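Local atomic coordinates of clostripain-related protein (Bacteroides thetaiotaomicron, PDB entry 6N9J), a protein that probably cleaves peptide bonds as a secreted clostripain-type (C11) cysteine protease, captured here with a covalently bound peptide inhibitor. Residues A[45-49]-A[197-201]; A[126-130]-A[158-163]; A[239-243]-A[341-345]. All coordinates share one frame. Numbering follows the deposited sequence.

Contact 1. Residues A[45-49]-A[197-201]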
ATOM      1  N   HIS A  45     -17.288  -4.615  19.449  1.00 39.24           N
ATOM      2  CA  HIS A  45     -16.350  -5.696  19.159  1.00 38.02           C
ATOM      3  C   HIS A  45     -15.216  -5.240  18.243  1.00 33.32           C
ATOM      4  O   HIS A  45     -14.248  -5.959  18.040  1.00 34.91           O
ATOM      5  CB  HIS A  45     -17.080  -6.876  18.510  1.00 41.61           C
ATOM      6  CG  HIS A  45     -18.348  -7.267  19.206  1.00 47.27           C
ATOM      7  ND1 HIS A  45     -18.360  -7.922  20.419  1.00 50.00           N
ATOM      8  CD2 HIS A  45     -19.645  -7.106  18.850  1.00 48.80           C
ATOM      9  CE1 HIS A  45     -19.611  -8.139  20.787  1.00 51.71           C
ATOM     10  NE2 HIS A  45     -20.409  -7.654  19.854  1.00 51.46           N
ATOM     11  N   ASN A  46     -15.347  -4.044  17.686  1.00 28.11           N
ATOM     12  CA  ASN A  46     -14.426  -3.564  16.665  1.00 23.68           C
ATOM     13  C   ASN A  46     -13.754  -2.261  17.077  1.00 24.23           C
ATOM     14  O   ASN A  46     -14.429  -1.298  17.448  1.00 26.49           O
ATOM     15  CB  ASN A  46     -15.165  -3.381  15.340  1.00 23.12           C
ATOM     16  CG  ASN A  46     -15.826  -4.666  14.852  1.00 26.32           C
ATOM     17  OD1 ASN A  46     -15.166  -5.689  14.687  1.00 25.61           O
ATOM     18  ND2 ASN A  46     -17.138  -4.615  14.627  1.00 30.08           N
ATOM     19  N   ASN A  47     -12.423  -2.235  17.022  1.00 23.24           N
ATOM     20  CA  ASN A  47     -11.670  -1.046  17.403  1.00 22.93           C
ATOM     21  C   ASN A  47     -10.970  -0.377  16.216  1.00 23.38           C
ATOM     22  O   ASN A  47     -10.021  -0.915  15.658  1.00 23.50           O
ATOM     23  CB  ASN A  47     -10.636  -1.392  18.478  1.00 23.01           C
ATOM     24  CG  ASN A  47     -11.206  -2.270  19.580  1.00 28.72           C
ATOM     25  OD1 ASN A  47     -12.020  -1.826  20.394  1.00 33.91           O
ATOM     26  ND2 ASN A  47     -10.764  -3.514  19.625  1.00 29.10           N
ATOM     27  N   LEU A  48     -11.450   0.803  15.838  1.00 24.39           N
ATOM     28  CA  LEU A  48     -10.780   1.610  14.827  1.00 22.49           C
ATOM     29  C   LEU A  48      -9.894   2.658  15.499  1.00 20.17           C
ATOM     30  O   LEU A  48     -10.396   3.619  16.080  1.00 19.92           O
ATOM     31  CB  LEU A  48     -11.800   2.282  13.903  1.00 23.15           C
ATOM     32  CG  LEU A  48     -11.199   3.117  12.761  1.00 21.22           C
ATOM     33  CD1 LEU A  48     -10.326   2.261  11.841  1.00 18.49           C
ATOM     34  CD2 LEU A  48     -12.336   3.786  11.991  1.00 21.94           C
ATOM     35  N   LEU A  49      -8.579   2.453  15.425  1.00 16.21           N
ATOM     36  CA  LEU A  49      -7.600   3.359  16.006  1.00 17.31           C
ATOM     37  C   LEU A  49      -6.957   4.203  14.903  1.00 18.84           C
ATOM     38  O   LEU A  49      -6.777   3.743  13.786  1.00 19.15           O
ATOM     39  CB  LEU A  49      -6.529   2.581  16.779  1.00 16.27           C
ATOM     40  CG  LEU A  49      -6.873   2.133  18.223  1.00 26.84           C
ATOM     41  CD1 LEU A  49      -8.251   1.528  18.381  1.00 23.70           C
ATOM     42  CD2 LEU A  49      -5.836   1.150  18.748  1.00 27.97           C
ATOM     43  N   VAL A 197     -13.990   1.717   5.694  1.00 21.64           N
ATOM     44  CA  VAL A 197     -13.953   1.431   7.145  1.00 17.79           C
ATOM     45  C   VAL A 197     -14.820   0.227   7.543  1.00 15.01           C
ATOM     46  O   VAL A 197     -14.337  -0.644   8.261  1.00 14.50           O
ATOM     47  CB  VAL A 197     -14.357   2.673   8.005  1.00 18.91           C
ATOM     48  CG1 VAL A 197     -14.976   2.258   9.358  1.00 15.75           C
ATOM     49  CG2 VAL A 197     -13.150   3.562   8.233  1.00 20.23           C
ATOM     50  N   PRO A 198     -16.085   0.156   7.081  1.00 15.20           N
ATOM     51  CA  PRO A 198     -16.794  -1.086   7.416  1.00 19.19           C
ATOM     52  C   PRO A 198     -16.142  -2.333   6.796  1.00 21.27           C
ATOM     53  O   PRO A 198     -16.193  -3.408   7.394  1.00 21.03           O
ATOM     54  CB  PRO A 198     -18.202  -0.860   6.839  1.00 19.38           C
ATOM     55  CG  PRO A 198     -18.339   0.628   6.719  1.00 16.66           C
ATOM     56  CD  PRO A 198     -16.958   1.113   6.372  1.00 15.71           C
ATOM     57  N   ALA A 199     -15.514  -2.191   5.631  1.00 20.99           N
ATOM     58  CA  ALA A 199     -14.854  -3.336   4.995  1.00 18.68           C
ATOM     59  C   ALA A 199     -13.608  -3.765   5.779  1.00 15.97           C
ATOM     60  O   ALA A 199     -13.237  -4.937   5.766  1.00 14.21           O
ATOM     61  CB  ALA A 199     -14.493  -3.011   3.535  1.00 17.20           C
ATOM     62  N   LEU A 200     -12.976  -2.822   6.476  1.00 15.57           N
ATOM     63  CA  LEU A 200     -11.832  -3.141   7.341  1.00 16.65           C
ATOM     64  C   LEU A 200     -12.217  -4.139   8.451  1.00 19.49           C
ATOM     65  O   LEU A 200     -11.354  -4.841   8.996  1.00 18.59           O
ATOM     66  CB  LEU A 200     -11.265  -1.875   7.995  1.00 15.34           C
ATOM     67  CG  LEU A 200     -10.727  -0.658   7.238  1.00 13.55           C
ATOM     68  CD1 LEU A 200     -10.441   0.462   8.257  1.00 13.14           C
ATOM     69  CD2 LEU A 200      -9.470  -1.005   6.464  1.00 14.75           C
ATOM     70  N   PHE A 201     -13.509  -4.180   8.786  1.00 14.14           N
ATOM     71  CA  PHE A 201     -13.997  -5.015   9.880  1.00 16.38           C
ATOM     72  C   PHE A 201     -14.907  -6.124   9.380  1.00 19.93           C
ATOM     73  O   PHE A 201     -15.581  -6.783  10.172  1.00 18.82           O
ATOM     74  CB  PHE A 201     -14.745  -4.167  10.928  1.00 15.66           C
ATOM     75  CG  PHE A 201     -13.903  -3.081  11.538  1.00 16.04           C
ATOM     76  CD1 PHE A 201     -12.971  -3.374  12.518  1.00 18.06           C
ATOM     77  CD2 PHE A 201     -14.041  -1.761  11.128  1.00 17.61           C
ATOM     78  CE1 PHE A 201     -12.195  -2.368  13.083  1.00 18.85           C
ATOM     79  CE2 PHE A 201     -13.257  -0.749  11.678  1.00 16.56           C
ATOM     80  CZ  PHE A 201     -12.333  -1.055  12.656  1.00 17.52           C
TER
HETATM   81  O   HOH W   1     -14.200  -7.764  12.375  1.00 30.34           O

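Contact 2. Residues A[126-130]-A[158-163]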
ATOM      1  N   TRP A 126      10.859   2.774  -0.761  1.00 18.05           N
ATOM      2  CA  TRP A 126      10.603   3.259   0.587  1.00 19.19           C
ATOM      3  C   TRP A 126       9.130   3.601   0.805  1.00 19.95           C
ATOM      4  O   TRP A 126       8.380   3.829  -0.148  1.00 18.90           O
ATOM      5  CB  TRP A 126      11.471   4.487   0.882  1.00 22.14           C
ATOM      6  CG  TRP A 126      11.329   5.583  -0.132  1.00 23.60           C
ATOM      7  CD1 TRP A 126      12.159   5.831  -1.193  1.00 21.18           C
ATOM      8  CD2 TRP A 126      10.296   6.579  -0.188  1.00 23.40           C
ATOM      9  NE1 TRP A 126      11.706   6.921  -1.896  1.00 22.82           N
ATOM     10  CE2 TRP A 126      10.565   7.398  -1.303  1.00 23.54           C
ATOM     11  CE3 TRP A 126       9.177   6.867   0.605  1.00 22.59           C
ATOM     12  CZ2 TRP A 126       9.752   8.477  -1.651  1.00 23.80           C
ATOM     13  CZ3 TRP A 126       8.372   7.937   0.259  1.00 21.63           C
ATOM     14  CH2 TRP A 126       8.664   8.729  -0.859  1.00 22.71           C
ATOM     15  N   TRP A 127       8.712   3.634   2.069  1.00 19.72           N
ATOM     16  CA  TRP A 127       7.360   4.073   2.390  1.00 18.36           C
ATOM     17  C   TRP A 127       7.393   5.234   3.378  1.00 17.43           C
ATOM     18  O   TRP A 127       8.201   5.250   4.305  1.00 18.28           O
ATOM     19  CB  TRP A 127       6.498   2.933   2.978  1.00 16.35           C
ATOM     20  CG  TRP A 127       5.167   3.474   3.452  1.00 15.63           C
ATOM     21  CD1 TRP A 127       4.041   3.648   2.698  1.00 16.86           C
ATOM     22  CD2 TRP A 127       4.854   3.975   4.761  1.00 14.59           C
ATOM     23  NE1 TRP A 127       3.046   4.213   3.457  1.00 16.58           N
ATOM     24  CE2 TRP A 127       3.519   4.424   4.727  1.00 15.31           C
ATOM     25  CE3 TRP A 127       5.571   4.081   5.959  1.00 13.47           C
ATOM     26  CZ2 TRP A 127       2.884   4.957   5.848  1.00 17.08           C
ATOM     27  CZ3 TRP A 127       4.944   4.630   7.065  1.00 15.13           C
ATOM     28  CH2 TRP A 127       3.611   5.060   7.002  1.00 16.65           C
ATOM     29  N   GLY A 128       6.502   6.199   3.192  1.00 12.31           N
ATOM     30  CA  GLY A 128       6.294   7.192   4.230  1.00 16.79           C
ATOM     31  C   GLY A 128       7.293   8.331   4.199  1.00 18.99           C
ATOM     32  O   GLY A 128       8.484   8.146   3.942  1.00 21.05           O
ATOM     33  N   GLN A 129       6.794   9.530   4.446  1.00 17.95           N
ATOM     34  CA  GLN A 129       7.660  10.687   4.524  1.00 20.24           C
ATOM     35  C   GLN A 129       7.251  11.551   5.702  1.00 21.84           C
ATOM     36  O   GLN A 129       6.063  11.717   5.985  1.00 20.40           O
ATOM     37  CB  GLN A 129       7.608  11.494   3.232  1.00 19.03           C
ATOM     38  CG  GLN A 129       8.516  12.706   3.241  1.00 20.68           C
ATOM     39  CD  GLN A 129       8.316  13.568   2.017  1.00 22.14           C
ATOM     40  OE1 GLN A 129       7.184  13.784   1.565  1.00 21.15           O
ATOM     41  NE2 GLN A 129       9.414  14.053   1.455  1.00 24.00           N
ATOM     42  N   ASP A 130       8.254  12.066   6.396  1.00 23.28           N
ATOM     43  CA  ASP A 130       8.077  13.055   7.443  1.00 26.37           C
ATOM     44  C   ASP A 130       9.083  14.172   7.183  1.00 28.71           C
ATOM     45  O   ASP A 130      10.292  13.932   7.237  1.00 29.72           O
ATOM     46  CB  ASP A 130       8.287  12.418   8.818  1.00 28.67           C
ATOM     47  CG  ASP A 130       7.949  13.352   9.958  1.00 32.03           C
ATOM     48  OD1 ASP A 130       8.690  14.349  10.152  1.00 34.39           O
ATOM     49  OD2 ASP A 130       6.963  13.069  10.674  1.00 30.14           O
ATOM     50  N   PHE A 158      -1.874  -0.507   1.939  1.00 13.46           N
ATOM     51  CA  PHE A 158      -1.031   0.637   1.669  1.00  9.71           C
ATOM     52  C   PHE A 158      -1.831   1.686   0.930  1.00 13.68           C
ATOM     53  O   PHE A 158      -2.097   1.558  -0.262  1.00 12.30           O
ATOM     54  CB  PHE A 158       0.209   0.256   0.850  1.00 10.51           C
ATOM     55  CG  PHE A 158       1.292  -0.403   1.654  1.00 10.03           C
ATOM     56  CD1 PHE A 158       2.010   0.315   2.594  1.00 11.30           C
ATOM     57  CD2 PHE A 158       1.606  -1.731   1.455  1.00 13.39           C
ATOM     58  CE1 PHE A 158       3.022  -0.276   3.337  1.00 10.43           C
ATOM     59  CE2 PHE A 158       2.613  -2.339   2.199  1.00 15.85           C
ATOM     60  CZ  PHE A 158       3.323  -1.597   3.141  1.00 16.09           C
ATOM     61  N   ASP A 159      -2.211   2.731   1.648  1.00 15.69           N
ATOM     62  CA  ASP A 159      -2.834   3.879   1.015  1.00 21.58           C
ATOM     63  C   ASP A 159      -1.719   4.856   0.626  1.00 19.56           C
ATOM     64  O   ASP A 159      -1.607   5.956   1.175  1.00 17.07           O
ATOM     65  CB  ASP A 159      -3.863   4.532   1.947  1.00 22.56           C
ATOM     66  CG  ASP A 159      -4.908   5.344   1.186  1.00 24.63           C
ATOM     67  OD1 ASP A 159      -4.939   5.260  -0.059  1.00 24.85           O
ATOM     68  OD2 ASP A 159      -5.704   6.060   1.832  1.00 26.90           O
ATOM     69  N   ALA A 160      -0.893   4.407  -0.312  1.00 16.21           N
ATOM     70  CA  ALA A 160       0.361   5.045  -0.682  1.00 16.89           C
ATOM     71  C   ALA A 160       0.783   4.551  -2.075  1.00 19.87           C
ATOM     72  O   ALA A 160       0.464   3.420  -2.454  1.00 19.05           O
ATOM     73  CB  ALA A 160       1.433   4.737   0.349  1.00 16.24           C
ATOM     74  N   CYS A 161       1.492   5.395  -2.826  1.00 20.22           N
ATOM     75  CA  CYS A 161       1.909   5.070  -4.193  1.00 19.78           C
ATOM     76  C   CYS A 161       2.872   3.892  -4.290  1.00 20.61           C
ATOM     77  O   CYS A 161       3.754   3.724  -3.438  1.00 22.36           O
ATOM     78  CB  CYS A 161       2.577   6.283  -4.860  1.00 19.17           C
ATOM     79  SG  CYS A 161       1.500   7.685  -5.241  1.00 24.86           S
ATOM     80  N   TYR A 162       2.681   3.085  -5.339  1.00 17.63           N
ATOM     81  CA  TYR A 162       3.699   2.159  -5.841  1.00 14.65           C
ATOM     82  C   TYR A 162       4.025   1.022  -4.897  1.00 18.67           C
ATOM     83  O   TYR A 162       5.068   0.388  -5.043  1.00 22.42           O
ATOM     84  CB  TYR A 162       5.013   2.900  -6.141  1.00 14.05           C
ATOM     85  CG  TYR A 162       4.964   4.019  -7.166  1.00 15.07           C
ATOM     86  CD1 TYR A 162       4.590   3.773  -8.487  1.00 15.94           C
ATOM     87  CD2 TYR A 162       5.353   5.311  -6.827  1.00 17.41           C
ATOM     88  CE1 TYR A 162       4.568   4.802  -9.438  1.00 16.72           C
ATOM     89  CE2 TYR A 162       5.336   6.344  -7.767  1.00 18.11           C
ATOM     90  CZ  TYR A 162       4.945   6.080  -9.073  1.00 20.04           C
ATOM     91  OH  TYR A 162       4.938   7.094 -10.012  1.00 22.93           O
ATOM     92  N   MET A 163       3.167   0.764  -3.921  1.00 16.34           N
ATOM     93  CA  MET A 163       3.522  -0.178  -2.864  1.00 15.52           C
ATOM     94  C   MET A 163       3.219  -1.628  -3.231  1.00 13.41           C
ATOM     95  O   MET A 163       3.811  -2.547  -2.651  1.00 13.21           O
ATOM     96  CB  MET A 163       2.806   0.199  -1.552  1.00 10.11           C
ATOM     97  CG  MET A 163       3.265   1.537  -0.958  1.00 14.71           C
ATOM     98  SD  MET A 163       5.054   1.867  -0.932  1.00 10.57           S
ATOM     99  CE  MET A 163       5.689   0.500  -0.021  1.00 10.70           C
TER

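Contact 3. Residues A[239-243]-A[341-345]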
ATOM      1  N   SER A 239      -6.205   1.850  -9.839  1.00 11.29           N
ATOM      2  CA  SER A 239      -5.941   0.435 -10.026  1.00 16.00           C
ATOM      3  C   SER A 239      -5.531  -0.202  -8.705  1.00 18.75           C
ATOM      4  O   SER A 239      -4.690   0.338  -7.978  1.00 20.18           O
ATOM      5  CB  SER A 239      -4.843   0.234 -11.065  1.00 20.24           C
ATOM      6  OG  SER A 239      -3.642   0.794 -10.591  1.00 24.07           O
ATOM      7  N   ILE A 240      -6.119  -1.350  -8.392  1.00 17.30           N
ATOM      8  CA  ILE A 240      -5.907  -1.994  -7.094  1.00 17.09           C
ATOM      9  C   ILE A 240      -5.788  -3.498  -7.287  1.00 14.26           C
ATOM     10  O   ILE A 240      -6.429  -4.049  -8.165  1.00 15.94           O
ATOM     11  CB  ILE A 240      -7.079  -1.684  -6.100  1.00 23.80           C
ATOM     12  CG1 ILE A 240      -7.204  -0.186  -5.845  1.00 25.78           C
ATOM     13  CG2 ILE A 240      -6.911  -2.422  -4.768  1.00 22.17           C
ATOM     14  CD1 ILE A 240      -6.107   0.379  -4.952  1.00 28.38           C
ATOM     15  N   SER A 241      -4.956  -4.150  -6.480  1.00 14.02           N
ATOM     16  CA  SER A 241      -4.951  -5.608  -6.397  1.00 16.29           C
ATOM     17  C   SER A 241      -4.763  -6.104  -4.956  1.00 11.89           C
ATOM     18  O   SER A 241      -4.495  -5.324  -4.036  1.00 12.17           O
ATOM     19  CB  SER A 241      -3.855  -6.200  -7.301  1.00 19.25           C
ATOM     20  OG  SER A 241      -2.556  -5.862  -6.835  1.00 21.62           O
ATOM     21  N   VAL A 242      -4.921  -7.413  -4.772  1.00 13.12           N
ATOM     22  CA  VAL A 242      -4.757  -8.062  -3.477  1.00 11.18           C
ATOM     23  C   VAL A 242      -3.822  -9.256  -3.635  1.00 14.33           C
ATOM     24  O   VAL A 242      -4.097 -10.168  -4.424  1.00 15.03           O
ATOM     25  CB  VAL A 242      -6.111  -8.563  -2.888  1.00 22.66           C
ATOM     26  CG1 VAL A 242      -5.880  -9.412  -1.651  1.00 19.17           C
ATOM     27  CG2 VAL A 242      -7.031  -7.406  -2.564  1.00 26.32           C
ATOM     28  N   ILE A 243      -2.719  -9.245  -2.895  1.00 12.60           N
ATOM     29  CA  ILE A 243      -1.776 -10.349  -2.904  1.00 15.13           C
ATOM     30  C   ILE A 243      -1.910 -11.191  -1.633  1.00 19.11           C
ATOM     31  O   ILE A 243      -1.912 -10.643  -0.531  1.00 18.78           O
ATOM     32  CB  ILE A 243      -0.350  -9.836  -3.024  1.00 18.86           C
ATOM     33  CG1 ILE A 243      -0.150  -9.192  -4.399  1.00 17.30           C
ATOM     34  CG2 ILE A 243       0.655 -10.960  -2.774  1.00 21.31           C
ATOM     35  CD1 ILE A 243       1.177  -8.509  -4.541  1.00 17.23           C
ATOM     36  N   PHE A 341      -2.523  -4.499 -17.465  1.00 22.92           N
ATOM     37  CA  PHE A 341      -2.467  -4.516 -16.005  1.00 18.98           C
ATOM     38  C   PHE A 341      -2.744  -5.888 -15.404  1.00 18.50           C
ATOM     39  O   PHE A 341      -3.804  -6.475 -15.622  1.00 19.72           O
ATOM     40  CB  PHE A 341      -3.468  -3.485 -15.474  1.00 21.64           C
ATOM     41  CG  PHE A 341      -3.734  -3.563 -14.000  1.00 24.13           C
ATOM     42  CD1 PHE A 341      -2.879  -2.964 -13.089  1.00 23.85           C
ATOM     43  CD2 PHE A 341      -4.884  -4.184 -13.525  1.00 26.45           C
ATOM     44  CE1 PHE A 341      -3.145  -3.010 -11.734  1.00 24.16           C
ATOM     45  CE2 PHE A 341      -5.158  -4.229 -12.168  1.00 25.41           C
ATOM     46  CZ  PHE A 341      -4.287  -3.646 -11.271  1.00 24.97           C
ATOM     47  N   GLU A 342      -1.799  -6.405 -14.629  1.00 14.60           N
ATOM     48  CA  GLU A 342      -2.054  -7.665 -13.962  1.00 17.19           C
ATOM     49  C   GLU A 342      -1.947  -7.524 -12.452  1.00 19.57           C
ATOM     50  O   GLU A 342      -2.082  -8.507 -11.717  1.00 21.25           O
ATOM     51  CB  GLU A 342      -1.109  -8.748 -14.480  1.00 22.40           C
ATOM     52  CG  GLU A 342      -1.327  -9.109 -15.965  1.00 26.75           C
ATOM     53  CD  GLU A 342      -2.701  -9.723 -16.255  1.00 31.46           C
ATOM     54  OE1 GLU A 342      -3.077  -9.772 -17.447  1.00 31.98           O
ATOM     55  OE2 GLU A 342      -3.407 -10.166 -15.309  1.00 31.57           O
ATOM     56  N   GLY A 343      -1.726  -6.296 -11.991  1.00 18.69           N
ATOM     57  CA  GLY A 343      -1.910  -5.986 -10.588  1.00 22.36           C
ATOM     58  C   GLY A 343      -0.672  -5.904  -9.720  1.00 24.51           C
ATOM     59  O   GLY A 343      -0.777  -5.532  -8.552  1.00 23.83           O
ATOM     60  N   VAL A 344       0.491  -6.261 -10.261  1.00 24.17           N
ATOM     61  CA  VAL A 344       1.722  -6.270  -9.466  1.00 24.12           C
ATOM     62  C   VAL A 344       2.908  -5.713 -10.262  1.00 23.99           C
ATOM     63  O   VAL A 344       3.040  -5.978 -11.457  1.00 26.67           O
ATOM     64  CB  VAL A 344       2.064  -7.700  -8.965  1.00 24.11           C
ATOM     65  CG1 VAL A 344       3.297  -7.678  -8.059  1.00 23.74           C
ATOM     66  CG2 VAL A 344       0.892  -8.286  -8.213  1.00 25.85           C
ATOM     67  N   SER A 345       3.759  -4.926  -9.609  1.00 21.90           N
ATOM     68  CA  SER A 345       4.931  -4.377 -10.299  1.00 23.30           C
ATOM     69  C   SER A 345       6.204  -5.104  -9.895  1.00 21.61           C
ATOM     70  O   SER A 345       6.225  -5.863  -8.925  1.00 22.15           O
ATOM     71  CB  SER A 345       5.097  -2.881 -10.020  1.00 20.19           C
ATOM     72  OG  SER A 345       5.773  -2.675  -8.791  1.00 17.94           O
TER

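Contact 1. Residues A[45-49]-A[197-201]
Phe201 lays its ring against the start of strand 46-53 and spans three residues of it. Asn46 CB is 3.6 Å from Phe201 CD1. The carbonyl of Asn47 reaches the ring edge, with Asn47 O 3.7 Å from Phe201 CE1. Leu48 CB meets the tip of the ring at the same edge, 3.6 Å from Phe201 CZ. Asn46 and Leu48 point toward the helix end and Asn47 points away, as alternation along a strand requires. Asn47 instead turns its amide to Thr12 and Arg62. Further along, the methyls of Leu48 settle on the last turn of helix 193-200: Leu48 CD2 lies 3.9 Å from Val197 CG2, and Leu48 CD1 lies 4.0 Å from Leu200 CD1. Val13 of strand 9-18 touches both Leu200 and Phe201, so the helix end packs on the face of two neighbouring parallel strands. This is helix-on-sheet packing in an alpha/beta fold. The direct contact is apolar in the main. Its polar link is a water, which donates to Phe201 O at 2.8 Å and to Asn46 OD1 at 3.3 Å. Helix end and strand are thus held mainly by close packing of mostly buried side chains, with one water bridging the Asn46 side chain and the Phe201 carbonyl.

Contact 2. Residues A[126-130]-A[158-163]
Aromatic contacts come first. Trp127 points toward the 158-163 segment, and Phe158 CE1 lies over one face of its indole. The five-membered ring of Trp127 and the Phe158 ring have centroids 5.5 Å apart and planes at 51°, an oblique pair. Phe109 adds an edge-to-face partner for Trp127. A Met-aromatic contact follows: Met163 SD sits at the indole edge, 5.3 Å from the centroid of the five-membered ring. Apolar contacts complete the packing. Ala160 CB is 3.7 Å from Trp127 CD1, and Met163 CE is 3.9 Å from Trp127 CB. Ala160 and Met163 are the ends of a type II turn. Cys161 in this turn is linked covalently through SG to the bound peptide, as expected of the catalytic cysteine of a clan CD protease. Asp159 O also hydrogen-bonds the peptide. Trp127 NE1 is buried with no polar partner; Ala160 CB is 3.5 Å from it. The chemistry implies that dispersion and sulfur-aromatic contacts, without direct hydrogen bonds, pack Trp127 against Ala160 and Met163, the ends of the cysteine-bearing turn.

Contact 3. Residues A[239-243]-A[341-345]
Strand 239-244 is extended, while 341-345 is mostly an irregular loop, and the touching parts run 40° apart. They come closest where Ser241 CA and Gly343 CA are 5.2 Å apart. Gly343 has phi/psi of 101/-7, a conformation that suits glycine. A CB there would also collide with Ser241 CB. The close approach allows a very short hydrogen bond of 2.5 Å from Ser241 OG to Gly343 O. Ser241 OG has a second partner in Gln164. Ser239, Ser241 and Ile243 all point toward the loop, while Ile240 and Val242 point away, to helix 206-221. On one side of this bond Phe341 packs on the strand: Ser239 CB is 3.7 Å from Phe341 CE1, and Ile240 O lies near the ring plane, 3.8 Å from Phe341 CZ. On the other side an apolar pair forms, Ile243 CD1 to Val344 CG2 at 3.7 Å. Strand 315-327, the sheet neighbour of 239-244, also touches Phe341 through Thr320 and Val344 through Val315. A mixed sheet with helix 206-221 on one face and this loop on part of the other is consistent with the caspase-like alpha/beta fold of clan CD proteases.

Overall arrangement
From the N terminus, the chain first enters contact 1 at 45-49, on strand 46-53. It then passes through both segments of contact 2, 126-130 and 158-163, before 197-201 closes contact 1. The short loop of contact 2 thus nests within the longer one of contact 1. Contact 3 opens later, at 239-243, and closes near the C terminus at 341-345. It follows in series, and no loops cross. All three reach the main mixed sheet. Contact 1 brings a helix end to one part of it, contact 2 joins the hairpin strand 127-130 to the cysteine-bearing turn, and contact 3 adds a late loop. The centres of contacts 1 and 3 lie about 24 Å apart.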